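Local coordinates for protein maleylacetoacetate isomerase (Anaeromyxobacter dehalogenans, PDB 4IGJ) that probably isomerises maleylacetoacetate to fumarylacetoacetate with glutathione as cofactor, as a zeta-class member of the glutathione transferase superfamily, at residues Y50-V55 with Q231-P236; G175-G180 with E215-L220. All blocks are in the same frame, centred on the assembly; numbering follows the deposited sequence.

Contact 1: residues Y50-V55 with Q231-P236; sequences YEYRAV and QPDAPP
Tyr52 on edge strand 51-54 lies against Pro232 and reaches Asp233 with its hydroxyl. Pro232 CD sits over the middle of the ring, 3.6 Å from the Tyr52 ring centroid and 5° off the normal, a CH-pi contact made almost straight down onto one face. Pro232 CG extends the overlap toward the root of the side chain, 3.7 Å from Tyr52 CD2. At the far end Tyr52 OH gives a weak hydrogen bond to Asp233 OD1, 2.6 Å away; ring and carboxylate are turned 49° from each other, so the two groups are not coplanar. The Gln231 side chain crosses the tyrosine at about a right angle, its OE1 3.2 Å from Tyr52 CE1. Beyond the ring, Ala54 CB rests on Asp233 CB at 3.9 Å.

The ring reaches across to the proline because Tyr52 CG stands anti to the backbone N (chi1 -168°). On the other side, the type I turn from Gln231 to Ala234, closed by Ala234 N to Gln231 O at 3.1 Å, presents proline and aspartate to the strand together. The strongest polar partner of Asp233 is in the N-terminal domain: OD2 accepts a hydrogen bond from Trp31 N, while Gln231 NE2 is held by the carbonyls of His227 and Ala225. Tyr52 OH also has a weak hydrogen bond with Ser29 OG, and Arg40 of helix 34-45 touches both Tyr52 and Gln231.

The carboxylate thus divides its two oxygens between a phenol and a backbone N-H, which would probably favour its charged form, and the C-terminal tail is held against the thioredoxin-like domain by proline-aromatic packing, a weak phenol-carboxylate bond and the bond to Trp31 N, with no salt bridge between the two segments.

Contact 2: residues G175-G180 with E215-L220; sequences GRFSHG and EACAAL
Phe177 and Arg176, neighbours in the loop 175-180, close on one side of the end of helix 208-218, with Ala216 between them. The apolar contacts centre on the Phe177 ring. Its CZ meets Leu220 CD1 at 3.9 Å, the two side chains coming from opposite directions, and Phe177 CE1 lies 4.0 Å from Ala216 CB; both approaches are oblique to the ring. With Phe177 CG anti to its carbonyl carbon (chi1 -64°), the ring extends to the helix although its CB does not point there.

A sulfur-aromatic contact comes next. Cys217 SG stands 3.6 Å from Phe177 CD1, essentially in the plane of the ring, 88° off its normal, so the sulfur faces the ring hydrogens and not the pi cloud. Cys217 also touches Val191 of helix 185-199, and Pro183 lies against both Phe177 and Leu220. Shrinking Phe177 to an alanine would probably open a gap between the loop and the helix end and cost Cys217 SG and Leu220 CD1 their aromatic neighbour.

The third kind of packing sets a flat cation on a methyl. The Arg176 side chain, extended from CG to NE, lays one guanidinium face over Ala216 CB, which is 3.5 Å from Arg176 CZ and central beneath the group.

Hydrogen bonds serve the backbone within each segment: Phe177 N to Gly180 O at 3.1 Å tightens the loop, and Leu220 N bonds Cys217 O at 3.0 Å just ahead of helix 221-226, for which Leu220 is the N-cap residue. Ser178 OG binds Asp187 OD1 of helix 185-199, into whose start the loop runs; Gly180, Asp181, Pro183, Thr184 and Asp187 are consistent with the Gly-Asp-x-Pro-Thr-x-x-Asp signature that begins this helix in the all-helical C-terminal domain of glutathione transferases.

Contact 1 is a surface contact and contact 2 a buried one, their centres about 25 Å apart with nearest atoms about 11 Å apart. The first joins domains, setting the edge strand of the N-terminal sheet against the loop after helix 221-226; the second stays within the helical C-terminal domain, between the loop leading to helix 185-199 and the end of helix 208-218. Helix 221-226 runs from the end of contact 2 toward the tail used in contact 1. Each has an aromatic ring at its centre, but the tyrosine combines a face contact with a polar bond, whereas the phenylalanine meets sulfur and methyl groups with no hydrogen bond between segments.

Contact 1: residues Y50-V55 with Q231-P236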
ATOM      1  N   TYR A  50      -1.940  14.233  20.417  1.00 15.44           N
ATOM      2  CA  TYR A  50      -3.048  14.409  19.495  1.00 14.81           C
ATOM      3  C   TYR A  50      -4.387  14.187  20.189  1.00 17.08           C
ATOM      4  O   TYR A  50      -4.461  13.462  21.185  1.00 20.18           O
ATOM      5  CB  TYR A  50      -2.904  13.473  18.289  1.00 16.21           C
ATOM      6  CG  TYR A  50      -3.000  11.994  18.608  1.00 10.58           C
ATOM      7  CD1 TYR A  50      -4.201  11.314  18.483  1.00 13.75           C
ATOM      8  CD2 TYR A  50      -1.887  11.281  19.024  1.00 11.23           C
ATOM      9  CE1 TYR A  50      -4.281   9.962  18.767  1.00 14.01           C
ATOM     10  CE2 TYR A  50      -1.954   9.936  19.311  1.00 13.10           C
ATOM     11  CZ  TYR A  50      -3.154   9.282  19.176  1.00 11.20           C
ATOM     12  OH  TYR A  50      -3.211   7.940  19.455  1.00 13.57           O
ATOM     13  N   GLU A  51      -5.428  14.822  19.661  1.00 15.08           N
ATOM     14  CA  GLU A  51      -6.797  14.576  20.121  1.00 14.14           C
ATOM     15  C   GLU A  51      -7.367  13.333  19.459  1.00 18.14           C
ATOM     16  O   GLU A  51      -7.219  13.139  18.253  1.00 18.94           O
ATOM     17  CB  GLU A  51      -7.701  15.755  19.787  1.00 21.05           C
ATOM     18  CG  GLU A  51      -7.256  17.068  20.377  1.00 32.39           C
ATOM     19  CD  GLU A  51      -8.224  18.186  20.055  1.00 44.02           C
ATOM     20  OE1 GLU A  51      -8.179  19.226  20.746  1.00 52.68           O
ATOM     21  OE2 GLU A  51      -9.030  18.021  19.111  1.00 44.42           O
ATOM     22  N   TYR A  52      -8.030  12.496  20.247  1.00 17.10           N
ATOM     23  CA  TYR A  52      -8.639  11.285  19.720  1.00 15.59           C
ATOM     24  C   TYR A  52     -10.096  11.570  19.392  1.00 18.17           C
ATOM     25  O   TYR A  52     -10.873  11.941  20.280  1.00 20.03           O
ATOM     26  CB  TYR A  52      -8.545  10.158  20.748  1.00 18.62           C
ATOM     27  CG  TYR A  52      -8.882   8.779  20.210  1.00 14.42           C
ATOM     28  CD1 TYR A  52      -7.878   7.898  19.849  1.00 14.69           C
ATOM     29  CD2 TYR A  52     -10.194   8.350  20.097  1.00 14.42           C
ATOM     30  CE1 TYR A  52      -8.169   6.633  19.367  1.00 10.91           C
ATOM     31  CE2 TYR A  52     -10.501   7.088  19.607  1.00 13.97           C
ATOM     32  CZ  TYR A  52      -9.482   6.231  19.249  1.00 13.21           C
ATOM     33  OH  TYR A  52      -9.767   4.969  18.770  1.00 12.45           O
ATOM     34  N   ARG A  53     -10.471  11.416  18.127  1.00 15.07           N
ATOM     35  CA  ARG A  53     -11.871  11.533  17.732  1.00 14.60           C
ATOM     36  C   ARG A  53     -12.347  10.151  17.315  1.00 15.16           C
ATOM     37  O   ARG A  53     -11.965   9.636  16.260  1.00 15.14           O
ATOM     38  CB  ARG A  53     -12.052  12.529  16.579  1.00 16.59           C
ATOM     39  CG  ARG A  53     -13.507  13.038  16.366  1.00 26.59           C
ATOM     40  CD  ARG A  53     -14.464  11.998  15.756  1.00 29.05           C
ATOM     41  NE  ARG A  53     -15.671  12.606  15.192  1.00 25.38           N
ATOM     42  CZ  ARG A  53     -16.725  11.918  14.758  1.00 28.81           C
ATOM     43  NH1 ARG A  53     -16.733  10.594  14.822  1.00 26.78           N
ATOM     44  NH2 ARG A  53     -17.779  12.556  14.263  1.00 29.29           N
ATOM     45  N   ALA A  54     -13.194   9.555  18.146  1.00 15.04           N
ATOM     46  CA  ALA A  54     -13.677   8.210  17.898  1.00 15.19           C
ATOM     47  C   ALA A  54     -14.658   8.170  16.737  1.00 15.06           C
ATOM     48  O   ALA A  54     -15.554   9.016  16.627  1.00 18.68           O
ATOM     49  CB  ALA A  54     -14.325   7.640  19.160  1.00 14.19           C
ATOM     50  N   VAL A  55     -14.479   7.183  15.870  1.00 12.99           N
ATOM     51  CA  VAL A  55     -15.424   6.917  14.800  1.00 16.25           C
ATOM     52  C   VAL A  55     -15.903   5.492  14.996  1.00 19.42           C
ATOM     53  O   VAL A  55     -15.136   4.548  14.850  1.00 17.65           O
ATOM     54  CB  VAL A  55     -14.768   7.077  13.413  1.00 14.27           C
ATOM     55  CG1 VAL A  55     -15.742   6.676  12.308  1.00 17.44           C
ATOM     56  CG2 VAL A  55     -14.273   8.505  13.212  1.00 18.54           C
ATOM     57  N   GLN A 231      -7.426   2.467  23.895  1.00 10.36           N
ATOM     58  CA  GLN A 231      -8.041   3.598  23.205  1.00 11.33           C
ATOM     59  C   GLN A 231      -9.325   4.028  23.910  1.00 13.14           C
ATOM     60  O   GLN A 231      -9.984   3.201  24.542  1.00 13.01           O
ATOM     61  CB  GLN A 231      -8.317   3.256  21.736  1.00 13.64           C
ATOM     62  CG  GLN A 231      -7.060   2.886  20.944  1.00 10.54           C
ATOM     63  CD  GLN A 231      -5.895   3.792  21.267  1.00 10.96           C
ATOM     64  OE1 GLN A 231      -5.963   5.005  21.079  1.00 13.31           O
ATOM     65  NE2 GLN A 231      -4.819   3.208  21.768  1.00 12.33           N
ATOM     66  N   PRO A 232      -9.685   5.319  23.808  1.00 12.15           N
ATOM     67  CA  PRO A 232     -10.882   5.822  24.503  1.00 12.16           C
ATOM     68  C   PRO A 232     -12.167   5.066  24.179  1.00 12.67           C
ATOM     69  O   PRO A 232     -13.026   4.944  25.063  1.00 14.06           O
ATOM     70  CB  PRO A 232     -10.990   7.272  24.016  1.00 13.91           C
ATOM     71  CG  PRO A 232      -9.591   7.669  23.709  1.00 13.89           C
ATOM     72  CD  PRO A 232      -8.913   6.415  23.185  1.00 13.37           C
ATOM     73  N   ASP A 233     -12.305   4.565  22.955  1.00 12.18           N
ATOM     74  CA  ASP A 233     -13.539   3.904  22.541  1.00 12.11           C
ATOM     75  C   ASP A 233     -13.501   2.378  22.674  1.00 10.33           C
ATOM     76  O   ASP A 233     -14.410   1.702  22.208  1.00 12.25           O
ATOM     77  CB  ASP A 233     -13.932   4.311  21.112  1.00 11.45           C
ATOM     78  CG  ASP A 233     -12.858   3.968  20.075  1.00 11.72           C
ATOM     79  OD1 ASP A 233     -11.651   4.126  20.366  1.00 12.09           O
ATOM     80  OD2 ASP A 233     -13.220   3.556  18.955  1.00 13.26           O
ATOM     81  N   ALA A 234     -12.462   1.829  23.299  1.00 10.91           N
ATOM     82  CA  ALA A 234     -12.386   0.381  23.454  1.00 10.27           C
ATOM     83  C   ALA A 234     -13.462  -0.146  24.412  1.00 10.64           C
ATOM     84  O   ALA A 234     -13.584   0.324  25.546  1.00 15.06           O
ATOM     85  CB  ALA A 234     -11.004  -0.050  23.931  1.00 15.20           C
ATOM     86  N   PRO A 235     -14.240  -1.135  23.956  1.00 10.89           N
ATOM     87  CA  PRO A 235     -15.199  -1.794  24.837  1.00 11.79           C
ATOM     88  C   PRO A 235     -14.494  -2.807  25.725  1.00 12.77           C
ATOM     89  O   PRO A 235     -13.379  -3.219  25.416  1.00 14.59           O
ATOM     90  CB  PRO A 235     -16.143  -2.521  23.865  1.00 14.35           C
ATOM     91  CG  PRO A 235     -15.663  -2.225  22.483  1.00 17.98           C
ATOM     92  CD  PRO A 235     -14.273  -1.688  22.597  1.00 11.65           C
ATOM     93  N   PRO A 236     -15.122  -3.189  26.843  1.00 12.66           N
ATOM     94  CA  PRO A 236     -14.577  -4.272  27.665  1.00 13.55           C
ATOM     95  C   PRO A 236     -14.571  -5.566  26.863  1.00 12.76           C
ATOM     96  O   PRO A 236     -15.324  -5.686  25.894  1.00 14.43           O
ATOM     97  CB  PRO A 236     -15.568  -4.362  28.834  1.00 20.62           C
ATOM     98  CG  PRO A 236     -16.809  -3.715  28.344  1.00 18.88           C
ATOM     99  CD  PRO A 236     -16.362  -2.633  27.405  1.00 14.94           C
TER

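Contact 2: residues G175-G180 with E215-L220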
ATOM      1  N   GLY A 175      17.153  -6.892  13.168  1.00 27.34           N
ATOM      2  CA  GLY A 175      17.885  -7.084  14.401  1.00 25.35           C
ATOM      3  C   GLY A 175      16.840  -7.490  15.413  1.00 26.41           C
ATOM      4  O   GLY A 175      16.183  -8.524  15.252  1.00 29.30           O
ATOM      5  N   ARG A 176      16.660  -6.664  16.437  1.00 23.75           N
ATOM      6  CA  ARG A 176      15.601  -6.874  17.411  1.00 26.24           C
ATOM      7  C   ARG A 176      14.239  -6.530  16.803  1.00 22.33           C
ATOM      8  O   ARG A 176      13.211  -7.041  17.246  1.00 25.67           O
ATOM      9  CB  ARG A 176      15.868  -6.033  18.662  1.00 34.89           C
ATOM     10  CG  ARG A 176      14.797  -6.099  19.751  1.00 39.05           C
ATOM     11  CD  ARG A 176      15.380  -5.668  21.092  1.00 43.32           C
ATOM     12  NE  ARG A 176      14.378  -5.477  22.137  1.00 37.15           N
ATOM     13  CZ  ARG A 176      13.836  -6.461  22.848  1.00 30.21           C
ATOM     14  NH1 ARG A 176      14.175  -7.723  22.619  1.00 46.27           N
ATOM     15  NH2 ARG A 176      12.943  -6.184  23.787  1.00 45.05           N
ATOM     16  N   PHE A 177      14.239  -5.683  15.772  1.00 18.72           N
ATOM     17  CA  PHE A 177      12.986  -5.224  15.159  1.00 16.35           C
ATOM     18  C   PHE A 177      12.940  -5.594  13.680  1.00 19.71           C
ATOM     19  O   PHE A 177      13.818  -6.298  13.201  1.00 18.86           O
ATOM     20  CB  PHE A 177      12.811  -3.718  15.369  1.00 14.67           C
ATOM     21  CG  PHE A 177      12.666  -3.331  16.806  1.00 16.53           C
ATOM     22  CD1 PHE A 177      11.419  -3.298  17.403  1.00 16.85           C
ATOM     23  CD2 PHE A 177      13.777  -3.023  17.575  1.00 19.25           C
ATOM     24  CE1 PHE A 177      11.279  -2.954  18.742  1.00 17.40           C
ATOM     25  CE2 PHE A 177      13.641  -2.668  18.917  1.00 18.01           C
ATOM     26  CZ  PHE A 177      12.395  -2.643  19.500  1.00 15.68           C
ATOM     27  N   SER A 178      11.912  -5.150  12.960  1.00 14.60           N
ATOM     28  CA  SER A 178      11.773  -5.530  11.554  1.00 14.13           C
ATOM     29  C   SER A 178      12.974  -5.109  10.713  1.00 14.35           C
ATOM     30  O   SER A 178      13.395  -5.841   9.812  1.00 18.26           O
ATOM     31  CB  SER A 178      10.496  -4.955  10.945  1.00 12.43           C
ATOM     32  OG  SER A 178       9.327  -5.475  11.563  1.00 15.02           O
ATOM     33  N   HIS A 179      13.510  -3.928  11.005  1.00 14.84           N
ATOM     34  CA  HIS A 179      14.691  -3.425  10.310  1.00 14.84           C
ATOM     35  C   HIS A 179      15.669  -2.886  11.328  1.00 18.24           C
ATOM     36  O   HIS A 179      15.444  -1.836  11.930  1.00 19.84           O
ATOM     37  CB  HIS A 179      14.322  -2.316   9.322  1.00 14.83           C
ATOM     38  CG  HIS A 179      15.482  -1.819   8.514  1.00 14.91           C
ATOM     39  ND1 HIS A 179      15.944  -2.470   7.395  1.00 20.88           N
ATOM     40  CD2 HIS A 179      16.274  -0.731   8.671  1.00 14.52           C
ATOM     41  CE1 HIS A 179      16.971  -1.809   6.891  1.00 16.75           C
ATOM     42  NE2 HIS A 179      17.186  -0.743   7.647  1.00 17.60           N
ATOM     43  N   GLY A 180      16.760  -3.616  11.520  1.00 18.50           N
ATOM     44  CA  GLY A 180      17.766  -3.216  12.482  1.00 21.53           C
ATOM     45  C   GLY A 180      17.291  -3.311  13.918  1.00 17.70           C
ATOM     46  O   GLY A 180      16.449  -4.146  14.261  1.00 18.91           O
ATOM     47  N   GLU A 215       7.162  -9.251  20.199  1.00 16.31           N
ATOM     48  CA  GLU A 215       7.458  -9.230  21.630  1.00 17.09           C
ATOM     49  C   GLU A 215       8.319  -8.026  22.008  1.00 14.84           C
ATOM     50  O   GLU A 215       8.075  -7.375  23.021  1.00 19.28           O
ATOM     51  CB  GLU A 215       8.141 -10.531  22.051  1.00 18.63           C
ATOM     52  N   ALA A 216       9.319  -7.730  21.180  1.00 14.80           N
ATOM     53  CA  ALA A 216      10.183  -6.581  21.402  1.00 14.97           C
ATOM     54  C   ALA A 216       9.403  -5.277  21.353  1.00 19.30           C
ATOM     55  O   ALA A 216       9.653  -4.364  22.142  1.00 19.90           O
ATOM     56  CB  ALA A 216      11.305  -6.563  20.379  1.00 19.02           C
ATOM     57  N   CYS A 217       8.461  -5.182  20.418  1.00 14.49           N
ATOM     58  CA  CYS A 217       7.660  -3.974  20.296  1.00 15.64           C
ATOM     59  C   CYS A 217       6.715  -3.817  21.483  1.00 12.56           C
ATOM     60  O   CYS A 217       6.517  -2.722  21.992  1.00 14.13           O
ATOM     61  CB  CYS A 217       6.848  -4.003  18.995  1.00 13.35           C
ATOM     62  SG  CYS A 217       7.813  -3.774  17.490  1.00 12.98           S
ATOM     63  N   ALA A 218       6.127  -4.927  21.912  1.00 14.89           N
ATOM     64  CA  ALA A 218       5.096  -4.889  22.943  1.00 19.12           C
ATOM     65  C   ALA A 218       5.623  -4.363  24.280  1.00 21.04           C
ATOM     66  O   ALA A 218       4.864  -3.828  25.086  1.00 22.52           O
ATOM     67  CB  ALA A 218       4.456  -6.262  23.106  1.00 21.70           C
ATOM     68  N   ALA A 219       6.926  -4.500  24.508  1.00 17.63           N
ATOM     69  CA  ALA A 219       7.515  -4.049  25.767  1.00 20.61           C
ATOM     70  C   ALA A 219       7.774  -2.542  25.789  1.00 20.99           C
ATOM     71  O   ALA A 219       8.175  -1.990  26.818  1.00 24.88           O
ATOM     72  CB  ALA A 219       8.796  -4.809  26.051  1.00 27.10           C
ATOM     73  N   LEU A 220       7.544  -1.879  24.660  1.00 17.56           N
ATOM     74  CA  LEU A 220       7.798  -0.445  24.558  1.00 14.99           C
ATOM     75  C   LEU A 220       6.557   0.387  24.863  1.00 15.99           C
ATOM     76  O   LEU A 220       5.471   0.097  24.374  1.00 16.47           O
ATOM     77  CB  LEU A 220       8.325  -0.081  23.169  1.00 14.63           C
ATOM     78  CG  LEU A 220       9.642  -0.690  22.690  1.00 21.64           C
ATOM     79  CD1 LEU A 220      10.009  -0.175  21.296  1.00 19.59           C
ATOM     80  CD2 LEU A 220      10.756  -0.382  23.678  1.00 20.39           C
TER